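Side-chain contacts in UDP-glucose 6-dehydrogenase (Pyrobaculum islandicum, PDB 3VTF), which probably catalyses the NAD-dependent oxidation of UDP-glucose to UDP-glucuronate, using two NAD molecules for each sugar: residues G106-P111 and L117-A122; V170-E175 and R222-V227; V233-K238 and S283-D288; L290-F295 and L301-S306. All coordinates share one frame; numbering follows the deposited sequence.

Contact 1 (G106-P111 and L117-A122); sequences GTPPAP and LRYVEA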
# COMPACT_ATOMS: atom_id res chain seq x y z
N GLY A 106 2.70 -25.84 10.50
CA GLY A 106 1.88 -25.12 9.51
C GLY A 106 0.49 -24.67 10.00
O GLY A 106 -0.06 -25.15 11.05
N THR A 107 -0.09 -23.69 9.33
CA THR A 107 -1.47 -23.31 9.58
C THR A 107 -2.11 -23.25 8.15
O THR A 107 -2.48 -22.13 7.65
CB THR A 107 -1.68 -21.92 10.29
OG1 THR A 107 -0.75 -20.96 9.73
CG2 THR A 107 -1.35 -22.06 11.85
N PRO A 108 -2.31 -24.42 7.52
CA PRO A 108 -2.98 -24.42 6.21
C PRO A 108 -4.42 -24.00 6.24
O PRO A 108 -5.02 -23.88 7.34
CB PRO A 108 -2.84 -25.93 5.72
CG PRO A 108 -2.85 -26.69 6.99
CD PRO A 108 -2.11 -25.78 8.03
N PRO A 109 -5.02 -23.72 5.06
CA PRO A 109 -6.44 -23.31 5.09
C PRO A 109 -7.29 -24.51 5.56
O PRO A 109 -6.97 -25.65 5.20
CB PRO A 109 -6.75 -22.93 3.66
CG PRO A 109 -5.68 -23.49 2.78
CD PRO A 109 -4.44 -23.62 3.70
N ALA A 110 -8.29 -24.26 6.39
CA ALA A 110 -9.36 -25.29 6.64
C ALA A 110 -10.32 -25.34 5.41
O ALA A 110 -10.27 -24.47 4.48
CB ALA A 110 -10.14 -24.90 7.91
N PRO A 111 -11.25 -26.31 5.41
CA PRO A 111 -12.17 -26.44 4.26
C PRO A 111 -12.95 -25.16 4.03
O PRO A 111 -13.19 -24.83 2.90
CB PRO A 111 -13.15 -27.55 4.71
CG PRO A 111 -12.39 -28.35 5.68
CD PRO A 111 -11.50 -27.34 6.43
N LEU A 117 -6.12 -24.75 12.76
CA LEU A 117 -5.24 -24.68 13.95
C LEU A 117 -4.93 -26.02 14.66
O LEU A 117 -4.32 -26.08 15.77
CB LEU A 117 -5.81 -23.67 14.99
CG LEU A 117 -5.85 -22.21 14.40
CD1 LEU A 117 -6.56 -21.32 15.42
CD2 LEU A 117 -4.43 -21.69 14.06
N ARG A 118 -5.27 -27.11 14.00
CA ARG A 118 -4.99 -28.44 14.61
C ARG A 118 -3.53 -28.74 14.79
O ARG A 118 -3.16 -29.34 15.79
CB ARG A 118 -5.61 -29.56 13.75
CG ARG A 118 -7.16 -29.63 13.76
CD ARG A 118 -7.57 -30.75 12.77
NE ARG A 118 -7.07 -30.40 11.41
CZ ARG A 118 -6.57 -31.27 10.57
NH1 ARG A 118 -6.54 -32.58 10.91
NH2 ARG A 118 -6.06 -30.84 9.42
N TYR A 119 -2.65 -28.34 13.84
CA TYR A 119 -1.21 -28.59 13.99
C TYR A 119 -0.62 -27.82 15.17
O TYR A 119 0.21 -28.35 15.95
CB TYR A 119 -0.43 -28.19 12.68
CG TYR A 119 -0.99 -28.90 11.42
CD1 TYR A 119 -0.41 -30.09 11.00
CD2 TYR A 119 -2.10 -28.42 10.74
CE1 TYR A 119 -0.90 -30.78 9.89
CE2 TYR A 119 -2.60 -29.12 9.66
CZ TYR A 119 -2.01 -30.31 9.25
OH TYR A 119 -2.50 -31.00 8.13
N VAL A 120 -1.02 -26.52 15.28
CA VAL A 120 -0.59 -25.69 16.42
C VAL A 120 -1.14 -26.29 17.77
O VAL A 120 -0.41 -26.34 18.76
CB VAL A 120 -1.14 -24.25 16.23
CG1 VAL A 120 -1.00 -23.35 17.50
CG2 VAL A 120 -0.43 -23.58 14.99
N GLU A 121 -2.40 -26.74 17.75
CA GLU A 121 -2.97 -27.26 19.01
C GLU A 121 -2.19 -28.51 19.48
O GLU A 121 -1.86 -28.62 20.65
CB GLU A 121 -4.47 -27.56 18.87
CG GLU A 121 -4.98 -28.27 20.14
CD GLU A 121 -6.46 -28.42 20.22
OE1 GLU A 121 -7.14 -28.05 19.27
OE2 GLU A 121 -6.96 -28.85 21.30
N ALA A 122 -1.88 -29.41 18.56
CA ALA A 122 -1.10 -30.64 18.92
C ALA A 122 0.26 -30.29 19.37
O ALA A 122 0.81 -30.90 20.31
CB ALA A 122 -1.05 -31.67 17.75
O HOH W 1 -2.33 -25.48 12.77
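Gly106 O accepts a hydrogen bond from a water whose oxygen is 2.9 Å away, and the same water accepts the N-H of Val120 at 3.0 Å from Val120 N to the water oxygen. This single molecule bridges the loop carbonyl and the first turn of helix 118-134, where amide N-H groups still lack acceptors further back in the helix; no direct hydrogen bond joins 106-111 to 117-122. The water also lies at the edge of the Tyr119 ring, in its plane. Next to it, Tyr119 CB rests 3.5 Å from Gly106 O. Pro108 and Tyr119 cross at about a right angle, with Pro108 CG 3.6 Å from Tyr119 CE2 and the proline CD almost as near. On the buried side, the methyl Thr107 CG2 meets Val120 CG2 at 3.6 Å and Leu117 CD2 at 3.8 Å. Thr107 chi1 of 41° sets OG1 between the backbone N and the carbonyl carbon and leaves CG2 for this apolar contact, while OG1 hydrogen-bonds to Thr145 O. Leu117 is the N-cap residue of the helix. Such a loop, running from strand 100-103 into the next helix and carrying a predicted NAD-binding threonine, is characteristic of the Rossmann-type nucleotide-binding domain.

Contact 2 (V170-E175 and R222-V227); sequences VASNPE and REAELV. With UPG (uridine-5'-diphosphate-glucose), chain B.
The end of strand 169-172 in the NAD-binding domain packs here against the start of the long helix 221-251, which leads into the central domain, close to the UDP-glucose pocket. Ser172 and Pro174 both direct their CB atoms at the helix, and Ala224 answers with its methyl group. The Ser172 hydroxyl lies over two helix side chains, its OG 3.6 Å from Ala224 CB and 3.4 Å from Glu225 CG. It is carried there by chi1 of 163°, which swings OG opposite the backbone N. The proline ring sits beside the same methyl, Pro174 CD being 4.0 Å from Ala224 CB, while Pro174 CG approaches the backbone carbonyl Ala224 O at 3.5 Å. The small Ala224 side chain is consistent with the close approach, Ser172 CA and Ala224 CA being 6.2 Å apart. Glu225 brings only its methylene CG to the serine; beyond CG its chain is extended, and the carboxylate oxygens are hydrogen-bonded to Thr151 OG1 and Gly149 N. Following Pro174, the chain reaches the sugar: Glu175 OE1 is 3.6 Å from O4' of UDP-glucose, and Glu175 O accepts a bond from Lys228 NZ, a ligand-binding lysine one residue beyond 222-227. Val193 covers Pro174 and Ala224 from the neighbouring strand. No hydrogen bond crosses between 170-175 and 222-227, so their fit depends on shape and dispersion, while the buried Glu225 carboxylate, held by two donors from a third part of the chain, probably has its charge partly offset by them.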
# COMPACT_ATOMS: atom_id res chain seq x y z
N VAL A 170 3.70 -17.36 27.72
CA VAL A 170 3.40 -17.54 26.28
C VAL A 170 3.85 -16.22 25.64
O VAL A 170 3.94 -15.15 26.31
CB VAL A 170 1.91 -17.80 25.94
CG1 VAL A 170 1.45 -19.13 26.57
CG2 VAL A 170 1.01 -16.64 26.43
N ALA A 171 4.08 -16.26 24.33
CA ALA A 171 4.37 -15.07 23.59
C ALA A 171 4.09 -15.36 22.12
O ALA A 171 4.39 -16.47 21.64
CB ALA A 171 5.86 -14.67 23.73
N SER A 172 3.65 -14.34 21.41
CA SER A 172 3.52 -14.42 19.95
C SER A 172 4.82 -13.70 19.45
O SER A 172 5.19 -12.63 19.95
CB SER A 172 2.30 -13.59 19.54
OG SER A 172 2.35 -13.31 18.14
N ASN A 173 5.52 -14.31 18.51
CA ASN A 173 6.75 -13.74 17.95
C ASN A 173 6.68 -14.08 16.46
O ASN A 173 7.21 -15.12 15.96
CB ASN A 173 7.99 -14.39 18.65
CG ASN A 173 9.32 -13.94 18.04
OD1 ASN A 173 9.50 -12.76 17.55
ND2 ASN A 173 10.25 -14.86 18.01
N PRO A 174 5.92 -13.27 15.71
CA PRO A 174 5.67 -13.68 14.35
C PRO A 174 6.94 -13.68 13.52
O PRO A 174 7.99 -13.07 13.93
CB PRO A 174 4.71 -12.60 13.81
CG PRO A 174 4.75 -11.47 14.79
CD PRO A 174 5.08 -12.11 16.13
N GLU A 175 6.86 -14.36 12.40
CA GLU A 175 8.06 -14.45 11.54
C GLU A 175 7.77 -13.80 10.21
O GLU A 175 6.60 -13.67 9.83
CB GLU A 175 8.47 -15.90 11.38
CG GLU A 175 7.33 -16.75 10.85
CD GLU A 175 7.21 -16.63 9.37
OE1 GLU A 175 8.26 -16.29 8.67
OE2 GLU A 175 6.10 -16.87 8.87
N ARG A 222 -1.96 -10.23 21.09
CA ARG A 222 -2.92 -9.97 20.03
C ARG A 222 -2.42 -8.97 18.98
O ARG A 222 -2.71 -9.13 17.81
CB ARG A 222 -4.25 -9.49 20.61
CG ARG A 222 -5.21 -10.60 20.95
CD ARG A 222 -6.52 -10.07 21.48
NE ARG A 222 -7.35 -11.18 21.89
CZ ARG A 222 -8.66 -11.15 22.05
NH1 ARG A 222 -9.36 -10.05 21.86
NH2 ARG A 222 -9.27 -12.26 22.42
N GLU A 223 -1.74 -7.92 19.41
CA GLU A 223 -1.19 -6.94 18.49
C GLU A 223 -0.13 -7.55 17.59
O GLU A 223 -0.22 -7.41 16.39
CB GLU A 223 -0.60 -5.76 19.25
CG GLU A 223 -1.65 -4.94 19.95
CD GLU A 223 -1.09 -3.97 20.96
OE1 GLU A 223 -0.04 -4.23 21.55
OE2 GLU A 223 -1.73 -2.95 21.16
N ALA A 224 0.78 -8.30 18.17
CA ALA A 224 1.79 -9.03 17.37
C ALA A 224 1.12 -10.00 16.36
O ALA A 224 1.56 -10.09 15.20
CB ALA A 224 2.68 -9.77 18.33
N GLU A 225 0.05 -10.74 16.77
CA GLU A 225 -0.60 -11.63 15.82
C GLU A 225 -1.22 -10.84 14.69
O GLU A 225 -1.17 -11.27 13.52
CB GLU A 225 -1.72 -12.48 16.57
CG GLU A 225 -1.00 -13.49 17.54
CD GLU A 225 -1.98 -14.08 18.62
OE1 GLU A 225 -2.86 -13.38 19.15
OE2 GLU A 225 -1.86 -15.31 18.89
N LEU A 226 -1.87 -9.73 15.03
CA LEU A 226 -2.49 -8.88 13.97
C LEU A 226 -1.43 -8.22 13.03
O LEU A 226 -1.63 -8.09 11.77
CB LEU A 226 -3.33 -7.79 14.60
CG LEU A 226 -4.18 -6.94 13.60
CD1 LEU A 226 -5.01 -7.89 12.79
CD2 LEU A 226 -5.08 -6.04 14.39
N VAL A 227 -0.25 -7.89 13.57
CA VAL A 227 0.83 -7.34 12.72
C VAL A 227 1.16 -8.27 11.61
O VAL A 227 1.39 -7.86 10.47
CB VAL A 227 2.14 -7.07 13.55
CG1 VAL A 227 3.30 -6.74 12.63
CG2 VAL A 227 1.95 -5.90 14.52
N1 UPG B . 4.79 -11.45 -6.22
C2 UPG B . 4.14 -10.71 -7.25
N3 UPG B . 4.48 -9.43 -7.44
C4 UPG B . 5.41 -8.83 -6.60
C5 UPG B . 6.07 -9.53 -5.54
C6 UPG B . 5.68 -10.87 -5.35
O2 UPG B . 3.26 -11.24 -8.00
O4 UPG B . 5.67 -7.59 -6.79
C1C UPG B . 4.32 -12.85 -6.07
C2C UPG B . 5.50 -13.80 -6.11
O2C UPG B . 5.79 -14.24 -7.44
C3C UPG B . 5.01 -14.97 -5.24
C4C UPG B . 4.11 -14.31 -4.19
O4C UPG B . 3.88 -12.98 -4.70
O3C UPG B . 4.12 -15.81 -6.02
C5C UPG B . 4.77 -14.20 -2.80
O5C UPG B . 6.13 -13.78 -2.99
PA UPG B . 7.13 -13.58 -1.65
O1A UPG B . 6.59 -12.45 -0.72
O2A UPG B . 8.60 -13.63 -2.15
O3A UPG B . 7.02 -15.08 -1.06
PB UPG B . 6.92 -15.65 0.48
O1B UPG B . 8.14 -16.51 0.71
O2B UPG B . 5.55 -16.34 0.29
O3B UPG B . 7.03 -14.48 1.55
C1' UPG B . 5.82 -13.92 2.17
C2' UPG B . 6.21 -12.58 2.75
C3' UPG B . 7.12 -12.83 3.98
C4' UPG B . 6.33 -13.74 4.96
C5' UPG B . 6.12 -15.14 4.25
C6' UPG B . 5.31 -16.19 5.04
O2' UPG B . 7.00 -12.04 1.63
O3' UPG B . 7.39 -11.58 4.56
O4' UPG B . 7.20 -13.97 6.10
O5' UPG B . 5.25 -14.79 3.14
O6' UPG B . 4.37 -15.53 5.92

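Contact 3 (V233-K238 and S283-D288); sequences VFLALK and SCFPKD. With UPG (uridine-5'-diphosphate-glucose), chain B.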
# COMPACT_ATOMS: atom_id res chain seq x y z
N VAL A 233 -1.19 -9.37 4.34
CA VAL A 233 -2.33 -8.94 3.49
C VAL A 233 -2.03 -7.59 2.77
O VAL A 233 -2.43 -7.35 1.64
CB VAL A 233 -3.61 -8.84 4.31
CG1 VAL A 233 -4.77 -8.27 3.44
CG2 VAL A 233 -3.92 -10.29 4.77
N PHE A 234 -1.32 -6.71 3.46
CA PHE A 234 -0.96 -5.43 2.77
C PHE A 234 -0.02 -5.65 1.58
O PHE A 234 -0.23 -5.02 0.52
CB PHE A 234 -0.36 -4.38 3.72
CG PHE A 234 -0.10 -3.06 3.05
CD1 PHE A 234 -1.16 -2.20 2.75
CD2 PHE A 234 1.19 -2.74 2.67
CE1 PHE A 234 -0.91 -1.00 2.07
CE2 PHE A 234 1.46 -1.55 1.98
CZ PHE A 234 0.43 -0.70 1.69
N LEU A 235 0.93 -6.56 1.71
CA LEU A 235 1.77 -6.91 0.54
C LEU A 235 0.95 -7.51 -0.60
O LEU A 235 1.16 -7.18 -1.79
CB LEU A 235 2.90 -7.84 0.93
CG LEU A 235 3.91 -7.16 1.91
CD1 LEU A 235 4.77 -8.18 2.67
CD2 LEU A 235 4.82 -6.17 1.16
N ALA A 236 0.05 -8.43 -0.26
CA ALA A 236 -0.84 -9.00 -1.27
C ALA A 236 -1.69 -7.91 -1.92
O ALA A 236 -1.93 -7.94 -3.14
CB ALA A 236 -1.73 -10.11 -0.60
N LEU A 237 -2.10 -6.91 -1.12
CA LEU A 237 -2.90 -5.80 -1.58
C LEU A 237 -2.08 -4.96 -2.58
O LEU A 237 -2.65 -4.46 -3.59
CB LEU A 237 -3.36 -4.92 -0.38
CG LEU A 237 -4.01 -3.57 -0.55
CD1 LEU A 237 -4.65 -2.96 0.72
CD2 LEU A 237 -2.91 -2.59 -0.89
N LYS A 238 -0.80 -4.71 -2.29
CA LYS A 238 0.01 -3.95 -3.29
C LYS A 238 0.03 -4.66 -4.58
O LYS A 238 -0.01 -3.97 -5.61
CB LYS A 238 1.47 -3.71 -2.85
CG LYS A 238 1.53 -3.04 -1.47
CD LYS A 238 2.86 -2.31 -1.03
CE LYS A 238 3.65 -1.62 -2.15
NZ LYS A 238 4.89 -0.87 -1.62
N SER A 283 2.61 -20.75 -0.25
CA SER A 283 1.79 -21.27 0.83
C SER A 283 1.44 -20.22 1.84
O SER A 283 0.82 -20.59 2.83
CB SER A 283 2.46 -22.43 1.59
OG SER A 283 3.70 -21.99 2.12
N CYS A 284 1.76 -18.93 1.60
CA CYS A 284 1.35 -17.93 2.57
C CYS A 284 0.30 -16.95 2.14
O CYS A 284 -0.72 -16.82 2.82
CB CYS A 284 2.60 -17.22 3.13
SG CYS A 284 3.54 -18.48 4.13
N PHE A 285 0.59 -16.14 1.10
CA PHE A 285 -0.28 -15.02 0.87
C PHE A 285 -1.74 -15.42 0.54
O PHE A 285 -2.66 -14.80 1.04
CB PHE A 285 0.26 -14.15 -0.32
CG PHE A 285 1.33 -13.15 0.09
CD1 PHE A 285 1.87 -13.13 1.41
CD2 PHE A 285 1.74 -12.20 -0.81
CE1 PHE A 285 2.84 -12.20 1.75
CE2 PHE A 285 2.66 -11.24 -0.44
CZ PHE A 285 3.26 -11.29 0.83
N PRO A 286 -1.96 -16.41 -0.36
CA PRO A 286 -3.36 -16.76 -0.69
C PRO A 286 -4.07 -17.20 0.60
O PRO A 286 -5.14 -16.67 0.90
CB PRO A 286 -3.25 -17.92 -1.68
CG PRO A 286 -1.81 -17.73 -2.28
CD PRO A 286 -1.01 -17.29 -1.05
N LYS A 287 -3.47 -18.09 1.37
CA LYS A 287 -4.23 -18.69 2.50
C LYS A 287 -4.29 -17.71 3.68
O LYS A 287 -5.31 -17.67 4.43
CB LYS A 287 -3.70 -20.08 2.83
CG LYS A 287 -2.26 -20.20 3.43
CD LYS A 287 -2.21 -20.07 4.95
CE LYS A 287 -0.80 -20.38 5.48
NZ LYS A 287 -0.73 -19.92 6.89
N ASP A 288 -3.23 -16.86 3.86
CA ASP A 288 -3.36 -15.86 4.99
C ASP A 288 -4.38 -14.83 4.68
O ASP A 288 -5.02 -14.31 5.55
CB ASP A 288 -2.01 -15.13 5.30
CG ASP A 288 -0.95 -16.13 5.86
OD1 ASP A 288 -1.36 -17.14 6.44
OD2 ASP A 288 0.29 -15.90 5.75
N1 UPG B . 4.79 -11.45 -6.22
C2 UPG B . 4.14 -10.71 -7.25
N3 UPG B . 4.48 -9.43 -7.44
C4 UPG B . 5.41 -8.83 -6.60
C5 UPG B . 6.07 -9.53 -5.54
C6 UPG B . 5.68 -10.87 -5.35
O2 UPG B . 3.26 -11.24 -8.00
O4 UPG B . 5.67 -7.59 -6.79
C1C UPG B . 4.32 -12.85 -6.07
C2C UPG B . 5.50 -13.80 -6.11
O2C UPG B . 5.79 -14.24 -7.44
C3C UPG B . 5.01 -14.97 -5.24
C4C UPG B . 4.11 -14.31 -4.19
O4C UPG B . 3.88 -12.98 -4.70
O3C UPG B . 4.12 -15.81 -6.02
C5C UPG B . 4.77 -14.20 -2.80
O5C UPG B . 6.13 -13.78 -2.99
PA UPG B . 7.13 -13.58 -1.65
O1A UPG B . 6.59 -12.45 -0.72
O2A UPG B . 8.60 -13.63 -2.15
O3A UPG B . 7.02 -15.08 -1.06
PB UPG B . 6.92 -15.65 0.48
O1B UPG B . 8.14 -16.51 0.71
O2B UPG B . 5.55 -16.34 0.29
O3B UPG B . 7.03 -14.48 1.55
C1' UPG B . 5.82 -13.92 2.17
C2' UPG B . 6.21 -12.58 2.75
C3' UPG B . 7.12 -12.83 3.98
C4' UPG B . 6.33 -13.74 4.96
C5' UPG B . 6.12 -15.14 4.25
C6' UPG B . 5.31 -16.19 5.04
O2' UPG B . 7.00 -12.04 1.63
O3' UPG B . 7.39 -11.58 4.56
O4' UPG B . 7.20 -13.97 6.10
O5' UPG B . 5.25 -14.79 3.14
O6' UPG B . 4.37 -15.53 5.92
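With chi1 at -84° and chi2 at 7°, the Phe285 ring stands out from the first turn of helix 285-298 and enters the space between helix 221-251 and the bound sugar. On the helix side Leu235 CB comes within 3.5 Å of Phe285 CZ, the two side chains crossing obliquely, and the Ala236 methyl lies 4.1 Å from Phe285 CD2. On the ligand side Phe285 CE1 is 3.5 Å from C1' of UDP-glucose. The ring thus forms part of the substrate pocket and separates the glucosyl unit from the central-domain helix that runs along the subunit interface. Replacing Phe285 by alanine is likely to open a gap between Leu235 and the sugar, leaving C1' and C2' without their apolar wall. Just before the helix, Cys284, the predicted catalytic nucleophile of this dehydrogenase family, places SG beside C6' of the ligand, the carbon that is oxidised. One turn on, Val233 CG2 approaches the backbone Asp288 O at 4.2 Å. The Asp288 carboxylate is held from two directions: Lys287 NZ makes a salt bridge to OD1 at 2.9 Å, meeting it on the syn side 21° out of the carboxylate plane, while Asn232 ND2 binds OD2. Lys287 NZ also donates to Thr107 O.

Contact 4 (L290-F295 and L301-S306); sequences LAFIRF and LEMAIS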
# COMPACT_ATOMS: atom_id res chain seq x y z
N LEU A 290 -7.11 -15.22 2.82
CA LEU A 290 -8.39 -15.91 3.00
C LEU A 290 -8.66 -16.08 4.53
O LEU A 290 -9.72 -15.80 5.00
CB LEU A 290 -8.31 -17.29 2.33
CG LEU A 290 -9.65 -18.12 2.41
CD1 LEU A 290 -10.76 -17.23 1.90
CD2 LEU A 290 -9.49 -19.38 1.52
N ALA A 291 -7.66 -16.52 5.30
CA ALA A 291 -7.85 -16.63 6.79
C ALA A 291 -8.22 -15.31 7.40
O ALA A 291 -9.04 -15.22 8.36
CB ALA A 291 -6.59 -17.27 7.49
N PHE A 292 -7.60 -14.22 6.91
CA PHE A 292 -7.91 -12.89 7.47
C PHE A 292 -9.33 -12.49 7.19
O PHE A 292 -10.05 -11.97 8.06
CB PHE A 292 -6.91 -11.85 6.85
CG PHE A 292 -6.93 -10.53 7.51
CD1 PHE A 292 -6.59 -10.39 8.87
CD2 PHE A 292 -7.16 -9.36 6.76
CE1 PHE A 292 -6.55 -9.13 9.50
CE2 PHE A 292 -7.17 -8.09 7.38
CZ PHE A 292 -6.82 -7.98 8.77
N ILE A 293 -9.77 -12.78 5.96
CA ILE A 293 -11.15 -12.46 5.60
C ILE A 293 -12.12 -13.27 6.53
O ILE A 293 -13.09 -12.71 7.03
CB ILE A 293 -11.39 -12.87 4.11
CG1 ILE A 293 -10.68 -11.87 3.17
CG2 ILE A 293 -12.90 -12.78 3.75
CD1 ILE A 293 -10.49 -12.43 1.71
N ARG A 294 -11.87 -14.57 6.61
CA ARG A 294 -12.77 -15.51 7.38
C ARG A 294 -12.76 -15.12 8.87
O ARG A 294 -13.79 -15.16 9.53
CB ARG A 294 -12.30 -16.92 7.25
CG ARG A 294 -12.53 -17.48 5.82
CD ARG A 294 -14.04 -17.55 5.48
NE ARG A 294 -14.16 -18.13 4.13
CZ ARG A 294 -14.56 -17.46 3.07
NH1 ARG A 294 -14.94 -16.20 3.17
NH2 ARG A 294 -14.59 -18.08 1.89
N PHE A 295 -11.60 -14.74 9.39
CA PHE A 295 -11.51 -14.30 10.79
C PHE A 295 -12.33 -13.03 11.00
O PHE A 295 -13.12 -12.94 11.94
CB PHE A 295 -10.00 -14.05 11.17
CG PHE A 295 -9.81 -13.63 12.62
CD1 PHE A 295 -10.16 -14.51 13.65
CD2 PHE A 295 -9.37 -12.37 12.93
CE1 PHE A 295 -9.97 -14.16 15.01
CE2 PHE A 295 -9.22 -11.99 14.25
CZ PHE A 295 -9.51 -12.88 15.31
N LEU A 301 -17.46 -8.61 10.53
CA LEU A 301 -16.92 -7.49 9.67
C LEU A 301 -16.96 -7.86 8.20
O LEU A 301 -16.79 -9.04 7.83
CB LEU A 301 -15.44 -7.27 10.03
CG LEU A 301 -15.25 -6.84 11.48
CD1 LEU A 301 -13.79 -7.00 11.96
CD2 LEU A 301 -15.85 -5.45 11.78
N GLU A 302 -17.14 -6.85 7.33
CA GLU A 302 -17.27 -7.11 5.87
C GLU A 302 -15.92 -7.48 5.21
O GLU A 302 -15.87 -8.34 4.35
CB GLU A 302 -17.90 -5.87 5.23
CG GLU A 302 -17.85 -5.82 3.67
CD GLU A 302 -18.89 -6.78 3.08
OE1 GLU A 302 -19.78 -7.17 3.90
OE2 GLU A 302 -18.80 -7.16 1.86
N MET A 303 -14.81 -6.85 5.62
CA MET A 303 -13.48 -7.20 5.03
C MET A 303 -13.47 -6.91 3.49
O MET A 303 -12.95 -7.69 2.74
CB MET A 303 -13.09 -8.67 5.28
CG MET A 303 -13.17 -9.05 6.77
SD MET A 303 -12.23 -8.00 7.92
CE MET A 303 -10.53 -8.44 7.51
N ALA A 304 -14.08 -5.82 3.08
CA ALA A 304 -14.33 -5.54 1.64
C ALA A 304 -13.00 -5.40 0.85
O ALA A 304 -12.87 -5.90 -0.28
CB ALA A 304 -15.11 -4.19 1.52
N ILE A 305 -12.00 -4.73 1.44
CA ILE A 305 -10.72 -4.61 0.67
C ILE A 305 -10.02 -5.91 0.56
O ILE A 305 -9.58 -6.32 -0.54
CB ILE A 305 -9.81 -3.54 1.34
CG1 ILE A 305 -10.56 -2.17 1.31
CG2 ILE A 305 -8.47 -3.41 0.59
CD1 ILE A 305 -9.84 -1.02 2.13
N SER A 306 -9.89 -6.63 1.68
CA SER A 306 -9.21 -7.90 1.63
C SER A 306 -9.86 -8.87 0.66
O SER A 306 -9.18 -9.62 -0.03
CB SER A 306 -9.18 -8.53 3.10
OG SER A 306 -8.57 -7.61 3.95
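This is a buried helix-to-helix contact in the all-helical part of the central domain, where helix 285-298 and the start of helix 304-328 form an antiparallel helical hairpin. Met303 and Ile293 bury the most surface. The methyl Met303 CE sits over one face of the Phe292 ring, 3.8 Å from the centroid and 29° off the normal, a CH-pi contact whose nearest pair is Phe292 CE2 to Met303 CE at 3.4 Å. Met303, the N-cap residue, reaches this face because its chain folds back at chi2 (-54°) and chi3 (-71°). Ser306 OG comes instead to the ring edge, in plane and 3.6 Å from Phe292 CD2; its hydrogen bond is made to Glu244 of the second subunit, so the hairpin is tied into the dimer. Leu226 and Val233 of helix 221-251 also touch the phenylalanine, as does Leu248 of the second subunit. A serine in place of Phe292 is likely to leave the Met303 methyl without its aromatic platform and to open a gap between the two helices. Ile293 fills the neighbouring position: its CG1 lies 3.7 Å from Ser306 CB, and its terminal methyl CD1 ends 3.6 Å from Ser306 O.

The four contacts follow one another along the chain, from the NAD-binding domain into the central domain. Contact 1 uses the loop after strand 100-103 and contact 2 the end of strand 169-172, two strands of one mixed sheet, with centres 17 Å apart. Helix 221-251 serves both contact 2 and contact 3, whose centres are likewise 17 Å apart and which both reach UDP-glucose. Contacts 3 and 4 share helix 285-298 and have the closest centres, at 12 Å. Direct touches join contact 1 to contact 3, contact 2 to contact 4 and contact 3 to contact 4. The helices of the central domain therefore connect the predicted NAD-binding loop, the substrate pocket and the interface with the second subunit.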